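Local coordinates for Glyoxalase/Bleomycin resistance protein/dioxygenase domain (Frankia sp., PDB 2RK0) that belongs to the glyoxalase/bleomycin resistance/dioxygenase family and probably uses a metal-dependent active site shared between two subunits to act on a small substrate, at the interface of chains A and B. Coordinates in Å, arbitrary orientation; residue numbers count along the deposited sequence, not the author numbering. Chains: chain A/B, Glyoxalase/Bleomycin resistance protein/dioxygenase domain.

Contact 1: the interface of chains A and B. Residues chain A 8-10; chain B 75, 77, 123, 125.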
loop_
_atom_site.group_PDB
_atom_site.type_symbol
_atom_site.label_atom_id
_atom_site.label_comp_id
_atom_site.label_asym_id
_atom_site.label_seq_id
_atom_site.Cartn_x
_atom_site.Cartn_y
_atom_site.Cartn_z
ATOM N N HIS A 8 3.069 -8.161 -0.410
ATOM C CA HIS A 8 2.303 -7.770 -1.582
ATOM C C HIS A 8 1.184 -6.815 -1.225
ATOM O O HIS A 8 0.770 -6.709 -0.070
ATOM C CB HIS A 8 1.721 -8.987 -2.303
ATOM C CG HIS A 8 0.682 -9.724 -1.521
ATOM N ND1 HIS A 8 0.969 -10.849 -0.775
ATOM C CD2 HIS A 8 -0.651 -9.514 -1.389
ATOM C CE1 HIS A 8 -0.142 -11.303 -0.222
ATOM N NE2 HIS A 8 -1.139 -10.510 -0.580
ATOM N N VAL A 9 0.701 -6.106 -2.231
ATOM C CA VAL A 9 -0.379 -5.164 -2.016
ATOM C C VAL A 9 -1.559 -5.608 -2.846
ATOM O O VAL A 9 -1.435 -5.837 -4.046
ATOM C CB VAL A 9 0.012 -3.746 -2.451
ATOM C CG1 VAL A 9 -1.145 -2.788 -2.169
ATOM C CG2 VAL A 9 1.267 -3.307 -1.715
ATOM N N SER A 10 -2.708 -5.748 -2.204
ATOM C CA SER A 10 -3.896 -6.145 -2.931
ATOM C C SER A 10 -4.787 -4.915 -3.057
ATOM O O SER A 10 -5.174 -4.316 -2.053
ATOM C CB SER A 10 -4.614 -7.266 -2.181
ATOM O OG SER A 10 -5.686 -7.756 -2.961
ATOM N N HIS B 75 -6.285 -5.206 0.838
ATOM C CA HIS B 75 -5.557 -5.600 2.041
ATOM C C HIS B 75 -4.057 -5.456 1.823
ATOM O O HIS B 75 -3.576 -5.547 0.691
ATOM C CB HIS B 75 -5.943 -7.016 2.516
ATOM C CG HIS B 75 -5.475 -8.127 1.628
ATOM N ND1 HIS B 75 -4.161 -8.529 1.567
ATOM C CD2 HIS B 75 -6.167 -8.966 0.819
ATOM C CE1 HIS B 75 -4.059 -9.576 0.760
ATOM N NE2 HIS B 75 -5.261 -9.859 0.297
ATOM N N SER B 77 -0.252 -6.802 2.774
ATOM C CA SER B 77 0.428 -7.971 3.301
ATOM C C SER B 77 1.903 -7.763 3.620
ATOM O O SER B 77 2.697 -7.435 2.742
ATOM C CB SER B 77 0.264 -9.132 2.320
ATOM O OG SER B 77 0.725 -10.342 2.896
ATOM N N GLU B 123 -2.275 -8.426 6.719
ATOM C CA GLU B 123 -1.810 -9.804 6.769
ATOM C C GLU B 123 -0.303 -9.831 6.984
ATOM O O GLU B 123 0.413 -8.890 6.633
ATOM C CB GLU B 123 -2.120 -10.559 5.470
ATOM C CG GLU B 123 -3.590 -10.714 5.125
ATOM C CD GLU B 123 -3.799 -11.568 3.878
ATOM O OE1 GLU B 123 -2.855 -11.687 3.067
ATOM O OE2 GLU B 123 -4.909 -12.108 3.700
HETATM N N MSE B 125 2.708 -12.643 6.309
HETATM C CA MSE B 125 2.945 -13.909 5.650
HETATM C C MSE B 125 4.379 -14.392 5.662
HETATM O O MSE B 125 5.317 -13.624 5.447
HETATM C CB MSE B 125 2.474 -13.807 4.211
HETATM C CG MSE B 125 2.513 -15.102 3.440
HETATM SE SE MSE B 125 1.963 -14.738 1.632
HETATM C CE MSE B 125 3.675 -14.659 0.714
#

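Contact 2: the interface of chains A and B. Residues chain A 77-79, 123, 125; chain B 6-8.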
loop_
_atom_site.group_PDB
_atom_site.type_symbol
_atom_site.label_atom_id
_atom_site.label_comp_id
_atom_site.label_asym_id
_atom_site.label_seq_id
_atom_site.Cartn_x
_atom_site.Cartn_y
_atom_site.Cartn_z
ATOM N N SER A 77 3.412 4.806 -2.615
ATOM C CA SER A 77 4.583 5.384 -3.257
ATOM C C SER A 77 5.683 4.366 -3.566
ATOM O O SER A 77 6.178 3.675 -2.676
ATOM C CB SER A 77 5.140 6.506 -2.383
ATOM O OG SER A 77 6.226 7.144 -3.026
ATOM N N PHE A 78 6.055 4.298 -4.842
ATOM C CA PHE A 78 7.085 3.379 -5.321
ATOM C C PHE A 78 8.452 4.062 -5.402
ATOM O O PHE A 78 8.541 5.260 -5.674
ATOM C CB PHE A 78 6.730 2.868 -6.725
ATOM C CG PHE A 78 5.357 2.249 -6.833
ATOM C CD1 PHE A 78 5.066 1.045 -6.199
ATOM C CD2 PHE A 78 4.363 2.865 -7.592
ATOM C CE1 PHE A 78 3.803 0.458 -6.320
ATOM C CE2 PHE A 78 3.097 2.286 -7.720
ATOM C CZ PHE A 78 2.819 1.080 -7.082
ATOM N N SER A 79 9.514 3.296 -5.175
ATOM C CA SER A 79 10.866 3.830 -5.284
ATOM C C SER A 79 11.348 3.563 -6.709
ATOM O O SER A 79 11.130 2.471 -7.231
ATOM C CB SER A 79 11.824 3.120 -4.313
ATOM O OG SER A 79 11.543 3.429 -2.963
ATOM N N GLU A 123 2.394 7.152 -6.437
ATOM C CA GLU A 123 3.535 8.048 -6.568
ATOM C C GLU A 123 4.790 7.262 -6.940
ATOM O O GLU A 123 4.906 6.070 -6.637
ATOM C CB GLU A 123 3.832 8.781 -5.252
ATOM C CG GLU A 123 2.722 9.641 -4.692
ATOM C CD GLU A 123 3.208 10.501 -3.527
ATOM O OE1 GLU A 123 4.100 10.047 -2.780
ATOM O OE2 GLU A 123 2.690 11.621 -3.353
HETATM N N MSE A 125 8.935 7.858 -6.597
HETATM C CA MSE A 125 9.881 8.688 -5.872
HETATM C C MSE A 125 11.362 8.422 -6.155
HETATM O O MSE A 125 11.789 7.273 -6.208
HETATM C CB MSE A 125 9.603 8.482 -4.385
HETATM C CG MSE A 125 10.732 8.836 -3.450
HETATM SE SE MSE A 125 10.478 10.629 -2.748
HETATM C CE MSE A 125 11.829 11.659 -3.710
ATOM N N VAL B 6 8.706 -0.519 -2.769
ATOM C CA VAL B 6 7.861 0.443 -2.071
ATOM C C VAL B 6 8.653 1.467 -1.264
ATOM O O VAL B 6 9.426 1.107 -0.380
ATOM C CB VAL B 6 6.890 -0.274 -1.110
ATOM C CG1 VAL B 6 6.092 0.750 -0.312
ATOM C CG2 VAL B 6 5.964 -1.187 -1.898
ATOM N N SER B 7 8.456 2.744 -1.582
ATOM C CA SER B 7 9.111 3.834 -0.873
ATOM C C SER B 7 8.394 3.982 0.476
ATOM O O SER B 7 9.020 4.111 1.529
ATOM C CB SER B 7 8.983 5.123 -1.680
ATOM O OG SER B 7 9.560 6.202 -0.986
ATOM N N HIS B 8 7.067 3.974 0.427
ATOM C CA HIS B 8 6.257 4.051 1.635
ATOM C C HIS B 8 4.785 3.882 1.311
ATOM O O HIS B 8 4.354 4.085 0.177
ATOM C CB HIS B 8 6.495 5.371 2.382
ATOM C CG HIS B 8 6.064 6.588 1.630
ATOM N ND1 HIS B 8 4.748 6.994 1.556
ATOM C CD2 HIS B 8 6.777 7.495 0.923
ATOM C CE1 HIS B 8 4.671 8.101 0.840
ATOM N NE2 HIS B 8 5.888 8.426 0.443
HETATM O O HOH W 1 12.477 1.256 -1.559
#

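Contact 1: the interface of chains A and B
A:His8 and B:His75 both place CG between their own backbone N and carbonyl carbon (chi1 66° and 70°), and from facing antiparallel strands this turns the two imidazoles to the same side of the sheet, where they meet. The rings pack edge-to-face, their planes 76° apart, with NE2 of A:His8 3.3 Å from CE1 of B:His75. Each ring also rests on a serine methylene of the other chain. CB of B:Ser77 sits over the centre of the A:His8 imidazole, 3.5 Å from the ring centroid. In the same manner A:Ser10 comes over the middle of one face of B:His75, its CB 3.6 Å from NE2. On the opposite face of B:His75 lies the carboxylate of B:Glu123, with OE2 offset toward the rim. The extended B:Glu123 chain brings its other oxygen, OE1, to within 4.2 Å of NE2 of A:His8, a proximity without a bond. Further along, the selenium of B:Met125 approaches the CE1 side of A:His8 at longer range.

Behind the rings, the backbones form a regular ladder of hydrogen bonds. The amide N of B:Ser77 gives a bond to O of A:His8 at 3.0 Å, nearly straight down the carbonyl, and the amide of A:Ser10 approaches O of B:His75 in the same way. The return bonds are longer and arrive more obliquely: A:His8 N to B:Ser77 O spans 3.3 Å, while B:His75 N reaches A:Ser10 O at 3.2 Å. These paired bonds fix the strand register and thereby the spacing of the imidazoles.

Two histidines and a glutamate converging from both chains resemble the metal-binding triad of this superfamily, so this is probably an active site formed between subunits. In the fold, strand 8-12 of chain A pairs antiparallel with strand 75-80 of chain B, while strand 121-127 supplies the glutamate.

Contact 2: the interface of chains A and B
A classic beta-bulge at B:Ser7 shapes the end of the intersubunit strand pairing, where the N-terminal segment of chain B runs antiparallel to strand 75-80 of chain A. Its hallmark is the carbonyl oxygen of A:Ser77, which accepts from two successive amides: N of B:Ser7 at 2.7 Å and N of B:His8 at 3.2 Å. Both donors reach it from the same face of the carbonyl plane. B:Ser7 has a helix-like psi of -46°, which breaks the strand between B:Val6 and B:His8 and lets neighbouring amides point at one acceptor. The amide of A:Ser77 completes the pairing with a 3.0 Å bond to O of B:His8.

B:Ser7 loses more surface to the partner than any other residue of this patch. OG of A:Ser79 packs 3.3 Å from CB of B:Ser7. This hydroxyl is turned beside its backbone N and anti to the carbonyl carbon (chi1 -69°), and from there it also binds a water at 2.8 Å. That water continues to the carbonyl O of B:Val6 at 3.3 Å, a longer link that extends the polar contact past the bulge. CG of A:Met125 comes within 3.8 Å of OG of B:Ser7, from a direction roughly at right angles to that of A:Ser79.

The imidazole of B:His8 takes CB of A:Ser77 over one face, offset toward the rim. A:Glu123 extends toward the same ring, its carboxylate plane turned 80° from the imidazole, and OE1 stops 4.0 Å from NE2 without bonding to it. A histidine and a glutamate at these positions match the metal ligands typical of the superfamily, so the pair probably belongs to a metal site, though no metal is seen in this contact, and the bulge helps to set where the histidine stands.

Within the fold, the bulge lies just ahead of strand 8-12 of chain B, against strand 75-80 of chain A, with the adjacent strand 121-127 contributing A:Glu123 and A:Met125.

Contact 1 and contact 2 have centres of their C-alpha atoms about 16 Å apart and lie in equivalent regions of a two-fold symmetric interface with the chains exchanged. Both draw on strand 8-12 of one subunit and strands 75-80 and 121-127 of the other, and His8, Ser77, Glu123 and Met125 recur in each. Contact 1 follows the pairing toward His75 and Ser10, contact 2 the other way along it to the bulge at Ser7. Together they suggest a dimer carrying two equivalent active sites, each assembled from both chains, so that dimerisation and function would be coupled.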